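Local coordinates for N-acetyl-beta-D glucosaminidase (Rhizomucor miehei CAU432, PDB 4ZM6), which probably hydrolyses terminal N-acetylglucosamine residues through a glycoside hydrolase family 3 domain and acetylates glucosamine with acetyl-CoA through a GCN5-related acetyltransferase region, at residues A111-V114 with A115-I118; K120-T124 with L125-W129; Q335-D338 with Q339-W343; E637-E641 with Q642-C646. All coordinates share one frame; numbering follows the deposited sequence.

Interaction 1 (A111-V114 with A115-I118); sequences ARNV and AMAI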
loop_
_atom_site.group_PDB
_atom_site.type_symbol
_atom_site.label_atom_id
_atom_site.label_comp_id
_atom_site.label_asym_id
_atom_site.label_seq_id
_atom_site.Cartn_x
_atom_site.Cartn_y
_atom_site.Cartn_z
ATOM N N ALA A 111 -16.361 10.352 -11.867
ATOM C CA ALA A 111 -16.030 11.562 -11.124
ATOM C C ALA A 111 -15.104 12.477 -11.904
ATOM O O ALA A 111 -15.279 13.692 -11.878
ATOM C CB ALA A 111 -15.389 11.215 -9.798
ATOM N N ARG A 112 -14.108 11.892 -12.570
ATOM C CA ARG A 112 -13.143 12.671 -13.348
ATOM C C ARG A 112 -13.896 13.463 -14.396
ATOM O O ARG A 112 -13.717 14.675 -14.513
ATOM C CB ARG A 112 -12.110 11.761 -14.025
ATOM C CG ARG A 112 -11.050 12.492 -14.848
ATOM C CD ARG A 112 -10.452 11.592 -15.923
ATOM N NE ARG A 112 -11.439 11.203 -16.933
ATOM C CZ ARG A 112 -11.255 10.263 -17.864
ATOM N NH1 ARG A 112 -10.106 9.595 -17.946
ATOM N NH2 ARG A 112 -12.227 9.990 -18.724
ATOM N N ASN A 113 -14.753 12.767 -15.135
ATOM C CA ASN A 113 -15.563 13.396 -16.169
ATOM C C ASN A 113 -16.459 14.502 -15.641
ATOM O O ASN A 113 -16.598 15.546 -16.277
ATOM C CB ASN A 113 -16.389 12.345 -16.908
ATOM C CG ASN A 113 -15.527 11.442 -17.768
ATOM O OD1 ASN A 113 -14.457 11.846 -18.234
ATOM N ND2 ASN A 113 -15.979 10.217 -17.976
ATOM N N VAL A 114 -17.060 14.280 -14.478
ATOM C CA VAL A 114 -17.889 15.312 -13.857
ATOM C C VAL A 114 -17.068 16.580 -13.636
ATOM O O VAL A 114 -17.514 17.672 -13.974
ATOM C CB VAL A 114 -18.512 14.825 -12.536
ATOM C CG1 VAL A 114 -19.048 15.989 -11.719
ATOM C CG2 VAL A 114 -19.627 13.837 -12.828
ATOM N N ALA A 115 -15.867 16.428 -13.087
ATOM C CA ALA A 115 -15.006 17.568 -12.813
ATOM C C ALA A 115 -14.583 18.286 -14.102
ATOM O O ALA A 115 -14.521 19.516 -14.142
ATOM C CB ALA A 115 -13.787 17.129 -12.016
ATOM N N MET A 116 -14.303 17.516 -15.149
ATOM C CA MET A 116 -13.930 18.079 -16.443
ATOM C C MET A 116 -15.079 18.907 -16.997
ATOM O O MET A 116 -14.883 20.051 -17.404
ATOM C CB MET A 116 -13.581 16.973 -17.439
ATOM C CG MET A 116 -12.318 16.201 -17.105
ATOM S SD MET A 116 -12.053 14.827 -18.240
ATOM C CE MET A 116 -11.275 15.706 -19.593
ATOM N N ALA A 117 -16.271 18.313 -17.006
ATOM C CA ALA A 117 -17.490 18.981 -17.466
ATOM C C ALA A 117 -17.771 20.278 -16.704
ATOM O O ALA A 117 -18.185 21.277 -17.299
ATOM C CB ALA A 117 -18.674 18.040 -17.337
ATOM N N ILE A 118 -17.544 20.259 -15.393
ATOM C CA ILE A 118 -17.779 21.428 -14.551
ATOM C C ILE A 118 -16.736 22.503 -14.807
ATOM O O ILE A 118 -17.077 23.679 -14.898
ATOM C CB ILE A 118 -17.809 21.044 -13.050
ATOM C CG1 ILE A 118 -19.133 20.350 -12.717
ATOM C CG2 ILE A 118 -17.599 22.255 -12.145
ATOM C CD1 ILE A 118 -20.371 21.211 -12.903
#
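Arg112, Asn113 and Met116 meet in a local contact within helix 108-125 of the glycoside hydrolase domain, where one helical turn packs against the next. The sulfur of Met116 lies beside two polar groups. Its SD is 3.8 Å from Asn113 OD1 and 3.9 Å from Arg112 NE, and it approaches the guanidinium obliquely. Met116 lies side by side with Arg112 and with Asn113, pointing the same way as each. Arg112 extends from the backbone with CG opposite N (chi1 -179°) and then bends at chi3. The bend brings the edge of the guanidinium to the carboxamide oxygen of Asn113. Arg112 NH2 donates to Asn113 OD1 at 2.9 Å, with the oxygen in the guanidinium plane. A weak bond from Arg112 NE reaches the same oxygen. Asn113 ND2 is hydrogen-bonded to Lys677 O, next to the acetyl-CoA-binding Lys676, which should limit rotation of the amide. On another side of the helix, Val114 CG1 packs loosely on Ile118 CG1 at 4.5 Å. The backbone keeps regular i to i+4 bonds. Arg112 also touches Glu167 on helix 155-171 and Leu636 on helix 627-642. This helix of the family 3 domain thus lies against the acetyltransferase region.

Interaction 2 (K120-T124 with L125-W129); sequences KELLT and LGMNW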
loop_
_atom_site.group_PDB
_atom_site.type_symbol
_atom_site.label_atom_id
_atom_site.label_comp_id
_atom_site.label_asym_id
_atom_site.label_seq_id
_atom_site.Cartn_x
_atom_site.Cartn_y
_atom_site.Cartn_z
ATOM N N LYS A 120 -15.045 23.108 -17.476
ATOM C CA LYS A 120 -15.371 23.699 -18.776
ATOM C C LYS A 120 -16.405 24.810 -18.597
ATOM O O LYS A 120 -16.198 25.934 -19.051
ATOM C CB LYS A 120 -15.913 22.619 -19.722
ATOM C CG LYS A 120 -15.897 22.970 -21.203
ATOM C CD LYS A 120 -16.550 21.850 -22.011
ATOM C CE LYS A 120 -16.009 21.739 -23.432
ATOM N NZ LYS A 120 -16.532 22.798 -24.340
ATOM N N GLU A 121 -17.503 24.488 -17.912
ATOM C CA GLU A 121 -18.563 25.457 -17.638
ATOM C C GLU A 121 -18.042 26.649 -16.835
ATOM O O GLU A 121 -18.260 27.794 -17.214
ATOM C CB GLU A 121 -19.738 24.796 -16.908
ATOM C CG GLU A 121 -20.563 23.869 -17.795
ATOM C CD GLU A 121 -21.872 23.417 -17.161
ATOM O OE1 GLU A 121 -22.226 23.910 -16.068
ATOM O OE2 GLU A 121 -22.554 22.557 -17.765
ATOM N N LEU A 122 -17.346 26.378 -15.739
ATOM C CA LEU A 122 -16.793 27.442 -14.905
ATOM C C LEU A 122 -15.819 28.347 -15.663
ATOM O O LEU A 122 -15.825 29.561 -15.473
ATOM C CB LEU A 122 -16.096 26.852 -13.673
ATOM C CG LEU A 122 -16.993 26.254 -12.586
ATOM C CD1 LEU A 122 -16.157 25.487 -11.577
ATOM C CD2 LEU A 122 -17.797 27.333 -11.881
ATOM N N LEU A 123 -14.989 27.761 -16.521
ATOM C CA LEU A 123 -13.960 28.528 -17.230
ATOM C C LEU A 123 -14.541 29.486 -18.268
ATOM O O LEU A 123 -14.026 30.593 -18.437
ATOM C CB LEU A 123 -12.938 27.596 -17.891
ATOM C CG LEU A 123 -11.690 28.254 -18.500
ATOM C CD1 LEU A 123 -10.980 29.157 -17.500
ATOM C CD2 LEU A 123 -10.729 27.200 -19.027
ATOM N N THR A 124 -15.600 29.069 -18.959
ATOM C CA THR A 124 -16.249 29.937 -19.940
ATOM C C THR A 124 -16.914 31.134 -19.249
ATOM O O THR A 124 -16.918 32.241 -19.789
ATOM C CB THR A 124 -17.296 29.184 -20.783
ATOM O OG1 THR A 124 -18.315 28.664 -19.927
ATOM C CG2 THR A 124 -16.655 28.045 -21.568
ATOM N N LEU A 125 -17.458 30.908 -18.052
ATOM C CA LEU A 125 -18.092 31.975 -17.268
ATOM C C LEU A 125 -17.090 32.913 -16.584
ATOM O O LEU A 125 -17.475 33.976 -16.099
ATOM C CB LEU A 125 -19.027 31.380 -16.209
ATOM C CG LEU A 125 -20.179 30.498 -16.707
ATOM C CD1 LEU A 125 -21.007 29.987 -15.537
ATOM C CD2 LEU A 125 -21.059 31.242 -17.702
ATOM N N GLY A 126 -15.818 32.519 -16.529
ATOM C CA GLY A 126 -14.779 33.337 -15.911
ATOM C C GLY A 126 -14.272 32.808 -14.579
ATOM O O GLY A 126 -13.341 33.384 -14.011
ATOM N N MET A 127 -14.878 31.731 -14.068
ATOM C CA MET A 127 -14.344 31.042 -12.883
ATOM C C MET A 127 -13.119 30.239 -13.255
ATOM O O MET A 127 -13.147 29.458 -14.204
ATOM C CB MET A 127 -15.359 30.093 -12.242
ATOM C CG MET A 127 -16.115 30.703 -11.086
ATOM S SD MET A 127 -17.319 31.882 -11.698
ATOM C CE MET A 127 -18.617 30.779 -12.253
ATOM N N ASN A 128 -12.058 30.416 -12.478
ATOM C CA ASN A 128 -10.785 29.769 -12.744
ATOM C C ASN A 128 -10.147 29.209 -11.469
ATOM O O ASN A 128 -8.924 29.114 -11.363
ATOM C CB ASN A 128 -9.851 30.762 -13.446
ATOM C CG ASN A 128 -9.772 32.103 -12.734
ATOM O OD1 ASN A 128 -10.304 32.277 -11.635
ATOM N ND2 ASN A 128 -9.108 33.060 -13.362
ATOM N N TRP A 129 -10.990 28.835 -10.510
ATOM C CA TRP A 129 -10.541 28.224 -9.260
ATOM C C TRP A 129 -11.748 27.647 -8.532
ATOM O O TRP A 129 -12.522 28.381 -7.926
ATOM C CB TRP A 129 -9.836 29.243 -8.356
ATOM C CG TRP A 129 -9.131 28.637 -7.158
ATOM C CD1 TRP A 129 -9.351 27.406 -6.599
ATOM C CD2 TRP A 129 -8.111 29.252 -6.364
ATOM N NE1 TRP A 129 -8.523 27.219 -5.524
ATOM C CE2 TRP A 129 -7.754 28.336 -5.356
ATOM C CE3 TRP A 129 -7.463 30.488 -6.412
ATOM C CZ2 TRP A 129 -6.779 28.616 -4.404
ATOM C CZ3 TRP A 129 -6.492 30.769 -5.465
ATOM C CH2 TRP A 129 -6.161 29.837 -4.472
#
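Met127 folds back over Leu122 just after the end of helix 108-125. Its CB is 3.3 Å from Leu122 O and 3.6 Å from Leu122 CB. CG comes next and faces Leu122 CD2 at 3.8 Å. The chain bends at chi2 (74°) and again at chi3 (78°). These bends carry SD round and return CE to Leu122 CD2, at 3.6 Å. One methyl branch of the leucine is thus met by both the stem and the tip of the methionine. The backbone turns through Gly126, which has positive phi and is the first residue to leave the helix. The bonds here are weak: Leu125 N to Glu121 O, Gly126 N to Leu123 O, and Met127 N to Leu122 O. Leu123 CA also makes a C-H...O contact with Met127 O. Glu121 O has a further partner, since Thr124 OG1 donates to it at 2.8 Å. Leu125 CG lies 3.4 Å from the same carbonyl oxygen. The carboxylate of Glu121 points to other partners, Thr94 and His360. Leu122 and Met127 both rest on Val79 of strand 76-79, and Asn128 pairs with Ile77 of that strand as the chain passes from the helix into strand 129-130.

Interaction 3 (Q335-D338 with Q339-W343); sequences QLKD and QFLNW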
loop_
_atom_site.group_PDB
_atom_site.type_symbol
_atom_site.label_atom_id
_atom_site.label_comp_id
_atom_site.label_asym_id
_atom_site.label_seq_id
_atom_site.Cartn_x
_atom_site.Cartn_y
_atom_site.Cartn_z
ATOM N N GLN A 335 3.553 31.628 -9.073
ATOM C CA GLN A 335 3.627 30.330 -9.750
ATOM C C GLN A 335 2.237 29.770 -10.064
ATOM O O GLN A 335 1.982 29.320 -11.184
ATOM C CB GLN A 335 4.418 29.320 -8.903
ATOM C CG GLN A 335 5.929 29.407 -9.081
ATOM C CD GLN A 335 6.704 28.858 -7.888
ATOM O OE1 GLN A 335 6.512 29.294 -6.753
ATOM N NE2 GLN A 335 7.595 27.907 -8.147
ATOM N N LEU A 336 1.346 29.812 -9.075
ATOM C CA LEU A 336 -0.007 29.293 -9.243
ATOM C C LEU A 336 -0.767 30.072 -10.310
ATOM O O LEU A 336 -1.418 29.479 -11.166
ATOM C CB LEU A 336 -0.775 29.317 -7.915
ATOM C CG LEU A 336 -2.194 28.729 -7.935
ATOM C CD1 LEU A 336 -2.223 27.367 -8.606
ATOM C CD2 LEU A 336 -2.769 28.626 -6.534
ATOM N N LYS A 337 -0.671 31.397 -10.269
ATOM C CA LYS A 337 -1.290 32.239 -11.296
ATOM C C LYS A 337 -0.701 31.988 -12.686
ATOM O O LYS A 337 -1.436 31.909 -13.665
ATOM C CB LYS A 337 -1.177 33.724 -10.931
ATOM C CG LYS A 337 -2.123 34.145 -9.816
ATOM C CD LYS A 337 -2.331 35.647 -9.781
ATOM C CE LYS A 337 -3.360 36.021 -8.725
ATOM N NZ LYS A 337 -3.930 37.375 -8.945
ATOM N N ASP A 338 0.621 31.850 -12.765
ATOM C CA ASP A 338 1.298 31.583 -14.041
ATOM C C ASP A 338 0.901 30.238 -14.649
ATOM O O ASP A 338 0.953 30.067 -15.868
ATOM C CB ASP A 338 2.823 31.640 -13.874
ATOM C CG ASP A 338 3.337 33.050 -13.616
ATOM O OD1 ASP A 338 2.670 34.021 -14.029
ATOM O OD2 ASP A 338 4.413 33.192 -13.004
ATOM N N GLN A 339 0.513 29.286 -13.801
ATOM C CA GLN A 339 0.059 27.978 -14.266
ATOM C C GLN A 339 -1.287 28.067 -14.987
ATOM O O GLN A 339 -1.522 27.343 -15.949
ATOM C CB GLN A 339 -0.033 26.992 -13.093
ATOM C CG GLN A 339 -0.140 25.530 -13.521
ATOM C CD GLN A 339 -0.196 24.550 -12.356
ATOM O OE1 GLN A 339 -0.814 23.486 -12.459
ATOM N NE2 GLN A 339 0.452 24.897 -11.246
ATOM N N PHE A 340 -2.163 28.954 -14.524
ATOM C CA PHE A 340 -3.544 29.001 -15.007
ATOM C C PHE A 340 -3.967 30.302 -15.700
ATOM O O PHE A 340 -4.938 30.295 -16.457
ATOM C CB PHE A 340 -4.501 28.744 -13.838
ATOM C CG PHE A 340 -4.455 27.340 -13.305
ATOM C CD1 PHE A 340 -5.201 26.333 -13.904
ATOM C CD2 PHE A 340 -3.683 27.027 -12.196
ATOM C CE1 PHE A 340 -5.172 25.041 -13.411
ATOM C CE2 PHE A 340 -3.650 25.737 -11.699
ATOM C CZ PHE A 340 -4.395 24.741 -12.308
ATOM N N LEU A 341 -3.262 31.405 -15.449
ATOM C CA LEU A 341 -3.759 32.734 -15.825
ATOM C C LEU A 341 -2.867 33.457 -16.831
ATOM O O LEU A 341 -1.646 33.455 -16.710
ATOM C CB LEU A 341 -3.933 33.607 -14.573
ATOM C CG LEU A 341 -4.715 32.980 -13.409
ATOM C CD1 LEU A 341 -4.754 33.913 -12.212
ATOM C CD2 LEU A 341 -6.127 32.608 -13.829
ATOM N N ASN A 342 -3.498 34.060 -17.834
ATOM C CA ASN A 342 -2.824 34.971 -18.754
ATOM C C ASN A 342 -3.829 35.998 -19.272
ATOM O O ASN A 342 -4.987 35.668 -19.531
ATOM C CB ASN A 342 -2.156 34.207 -19.904
ATOM C CG ASN A 342 -3.144 33.749 -20.959
ATOM O OD1 ASN A 342 -3.556 34.525 -21.822
ATOM N ND2 ASN A 342 -3.518 32.478 -20.903
ATOM N N TRP A 343 -3.377 37.239 -19.425
ATOM C CA TRP A 343 -4.280 38.365 -19.676
ATOM C C TRP A 343 -5.151 38.231 -20.928
ATOM O O TRP A 343 -6.307 38.648 -20.914
ATOM C CB TRP A 343 -3.494 39.680 -19.721
ATOM C CG TRP A 343 -3.156 40.204 -18.362
ATOM C CD1 TRP A 343 -1.912 40.324 -17.810
ATOM C CD2 TRP A 343 -4.082 40.672 -17.375
ATOM N NE1 TRP A 343 -2.008 40.846 -16.540
ATOM C CE2 TRP A 343 -3.329 41.065 -16.248
ATOM C CE3 TRP A 343 -5.476 40.796 -17.335
ATOM C CZ2 TRP A 343 -3.924 41.580 -15.095
ATOM C CZ3 TRP A 343 -6.068 41.309 -16.189
ATOM C CH2 TRP A 343 -5.291 41.695 -15.085
#
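The last turn of helix 323-340 ends here, with Lys337 and Leu341 in contact at the point where the chain leaves the helix. Lys337 O accepts two bonds. Leu341 N donates nearly along the carbonyl direction at 2.6 Å, and Phe340 N reaches it from above the carbonyl plane at 3.2 Å. Gln339 N donates to Gln335 O at 3.0 Å. A weak bond joins Phe340 N to Leu336 O. Leu341 is the first residue outside helical geometry. Its CD1 lies across the aliphatic stem of Lys337, 3.6 Å from CG and slightly farther from CB and CD. The lysine chain is extended beyond CG, which carries NZ past the leucine to the carbonyls of Pro74 and Gly40. One residue earlier, Leu336 CD1 meets Phe340 CE2 at 3.8 Å. With chi1 at -177°, the leucine swings CG beside its own carbonyl carbon, and CD1 lies against CD2 and CE2 of the ring. Leu336 O lies at the ring edge, in its plane, 3.5 Å from Phe340 CD2. Asp338 makes a salt bridge with Arg73. Asn342 caps the N-terminus of the following helix 343-348. Leu336, Lys337 and Leu341 all pack on Phe76 of strand 76-79, placing the helix end against the parallel sheet of the hydrolase domain.

Interaction 4 (E637-E641 with Q642-C646); sequences EHFRE and QGADC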
loop_
_atom_site.group_PDB
_atom_site.type_symbol
_atom_site.label_atom_id
_atom_site.label_comp_id
_atom_site.label_asym_id
_atom_site.label_seq_id
_atom_site.Cartn_x
_atom_site.Cartn_y
_atom_site.Cartn_z
ATOM N N GLU A 637 -6.688 4.779 -12.702
ATOM C CA GLU A 637 -6.281 5.144 -11.343
ATOM C C GLU A 637 -4.789 4.906 -11.155
ATOM O O GLU A 637 -4.105 5.728 -10.550
ATOM C CB GLU A 637 -7.083 4.365 -10.292
ATOM C CG GLU A 637 -8.499 4.889 -10.095
ATOM C CD GLU A 637 -9.473 3.824 -9.623
ATOM O OE1 GLU A 637 -9.049 2.878 -8.917
ATOM O OE2 GLU A 637 -10.676 3.946 -9.958
ATOM N N HIS A 638 -4.290 3.789 -11.684
ATOM C CA HIS A 638 -2.860 3.501 -11.634
ATOM C C HIS A 638 -2.058 4.541 -12.415
ATOM O O HIS A 638 -1.127 5.130 -11.876
ATOM C CB HIS A 638 -2.547 2.101 -12.164
ATOM C CG HIS A 638 -1.084 1.856 -12.347
ATOM N ND1 HIS A 638 -0.529 1.521 -13.564
ATOM C CD2 HIS A 638 -0.052 1.957 -11.476
ATOM C CE1 HIS A 638 0.780 1.401 -13.427
ATOM N NE2 HIS A 638 1.095 1.664 -12.171
ATOM N N PHE A 639 -2.428 4.762 -13.674
ATOM C CA PHE A 639 -1.776 5.774 -14.495
ATOM C C PHE A 639 -1.772 7.114 -13.784
ATOM O O PHE A 639 -0.754 7.802 -13.736
ATOM C CB PHE A 639 -2.503 5.959 -15.826
ATOM C CG PHE A 639 -2.418 4.780 -16.757
ATOM C CD1 PHE A 639 -1.246 4.047 -16.895
ATOM C CD2 PHE A 639 -3.511 4.439 -17.543
ATOM C CE1 PHE A 639 -1.185 2.972 -17.765
ATOM C CE2 PHE A 639 -3.451 3.371 -18.421
ATOM C CZ PHE A 639 -2.288 2.634 -18.528
ATOM N N ARG A 640 -2.928 7.474 -13.237
ATOM C CA ARG A 640 -3.116 8.751 -12.564
ATOM C C ARG A 640 -2.109 8.946 -11.432
ATOM O O ARG A 640 -1.482 9.999 -11.337
ATOM C CB ARG A 640 -4.551 8.840 -12.033
ATOM C CG ARG A 640 -4.928 10.165 -11.400
ATOM C CD ARG A 640 -6.398 10.192 -11.021
ATOM N NE ARG A 640 -7.284 9.980 -12.175
ATOM C CZ ARG A 640 -8.156 8.978 -12.322
ATOM N NH1 ARG A 640 -8.306 8.036 -11.395
ATOM N NH2 ARG A 640 -8.899 8.920 -13.419
ATOM N N GLU A 641 -1.955 7.928 -10.587
ATOM C CA GLU A 641 -1.000 7.969 -9.473
ATOM C C GLU A 641 0.438 8.039 -9.962
ATOM O O GLU A 641 1.274 8.694 -9.340
ATOM C CB GLU A 641 -1.157 6.738 -8.575
ATOM C CG GLU A 641 -2.456 6.691 -7.786
ATOM C CD GLU A 641 -2.727 5.318 -7.195
ATOM O OE1 GLU A 641 -3.149 4.408 -7.947
ATOM O OE2 GLU A 641 -2.518 5.145 -5.974
ATOM N N GLN A 642 0.721 7.351 -11.068
ATOM C CA GLN A 642 2.063 7.331 -11.653
ATOM C C GLN A 642 2.430 8.611 -12.396
ATOM O O GLN A 642 3.605 8.842 -12.676
ATOM C CB GLN A 642 2.213 6.145 -12.612
ATOM C CG GLN A 642 2.184 4.788 -11.932
ATOM C CD GLN A 642 3.232 4.678 -10.848
ATOM O OE1 GLN A 642 4.425 4.844 -11.106
ATOM N NE2 GLN A 642 2.792 4.415 -9.627
ATOM N N GLY A 643 1.440 9.434 -12.723
ATOM C CA GLY A 643 1.680 10.649 -13.492
ATOM C C GLY A 643 1.790 10.377 -14.982
ATOM O O GLY A 643 2.393 11.158 -15.716
ATOM N N ALA A 644 1.218 9.260 -15.428
ATOM C CA ALA A 644 1.084 8.981 -16.853
ATOM C C ALA A 644 -0.141 9.732 -17.361
ATOM O O ALA A 644 -1.236 9.168 -17.452
ATOM C CB ALA A 644 0.940 7.486 -17.097
ATOM N N ASP A 645 0.051 11.012 -17.678
ATOM C CA ASP A 645 -1.058 11.895 -18.049
ATOM C C ASP A 645 -1.441 11.839 -19.534
ATOM O O ASP A 645 -2.525 12.282 -19.901
ATOM C CB ASP A 645 -0.754 13.340 -17.641
ATOM C CG ASP A 645 -0.545 13.497 -16.139
ATOM O OD1 ASP A 645 -1.080 12.678 -15.362
ATOM O OD2 ASP A 645 0.153 14.453 -15.734
ATOM N N CYS A 646 -0.559 11.319 -20.386
ATOM C CA CYS A 646 -0.916 11.043 -21.775
ATOM C C CYS A 646 -1.156 9.552 -21.863
ATOM O O CYS A 646 -0.242 8.770 -21.640
ATOM C CB CYS A 646 0.194 11.469 -22.734
ATOM S SG CYS A 646 0.632 13.222 -22.643
HETATM O O HOH W 1 -1.364 12.959 -12.267
#
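The backbone closes helix 627-642 through Gly643, whose positive phi turns the chain away, with Ala644 N donating to Phe639 O at 3.0 Å and Gly643 N to Arg640 O at 3.3 Å. The second donor sits above the carbonyl plane of Arg640. The preceding bond, Gln642 N to His638 O, is a regular helical one at 3.0 Å.

His638 and Gln642 make the main side-chain contact. Gln642 CG lies 3.3 Å from His638 NE2 and approaches the imidazole obliquely. A chi1 of 170° swings the imidazole away from the histidine's backbone N and brings the far end of the ring up to the glutamine. Gln642 bends at chi2 (-56°), and its amide plane lies 26° from that of the imidazole. Both side chains also touch Ile602 on strand 594-605.

This is a Schellman motif, a common way to end an alpha-helix. Here it leads from the helix, which begins just after the acetyl-CoA-binding Gly626, into strand 646-649. That strand runs parallel to strand 608-618, a beta-alpha-beta unit of the GNAT fold. Ala644 follows as the centre of an inverse gamma turn. Its CB faces Phe639 CB at 4.0 Å, so the chain after the turn packs back on the last helical turn.

A water links the helix end to the loop, donating to Arg640 O and to Asp645 OD1, each at 3.1 Å. Asp645 OD2 accepts from Ile222 N. The side chain of Arg640 forms a salt bridge through NE with Glu167 of helix 155-171, in the hydrolase domain.

Interactions 1 and 2 follow one another along helix 108-125, with centres 13 Å apart: the first lies within the helix and the second at its C-terminal end. Interaction 3, its centre 14 Å from that of interaction 2, packs against it, Leu341 on Asn128 and Leu336 on Trp129 (Leu336 CD2 to Trp129 CH2 4.2 Å). Interaction 4 belongs to the acetyltransferase region, yet it touches interaction 1, where Arg112 CD is 4.0 Å from Arg640 NH2; their centres are 17 Å apart. Helix 155-171 lies beside both. The bound acetyl-CoA is about 11 Å from the side chain of Asn113 and about 10 Å from that of Phe639. Interactions 2 and 3 lie away from the annotated acetyl-CoA sites.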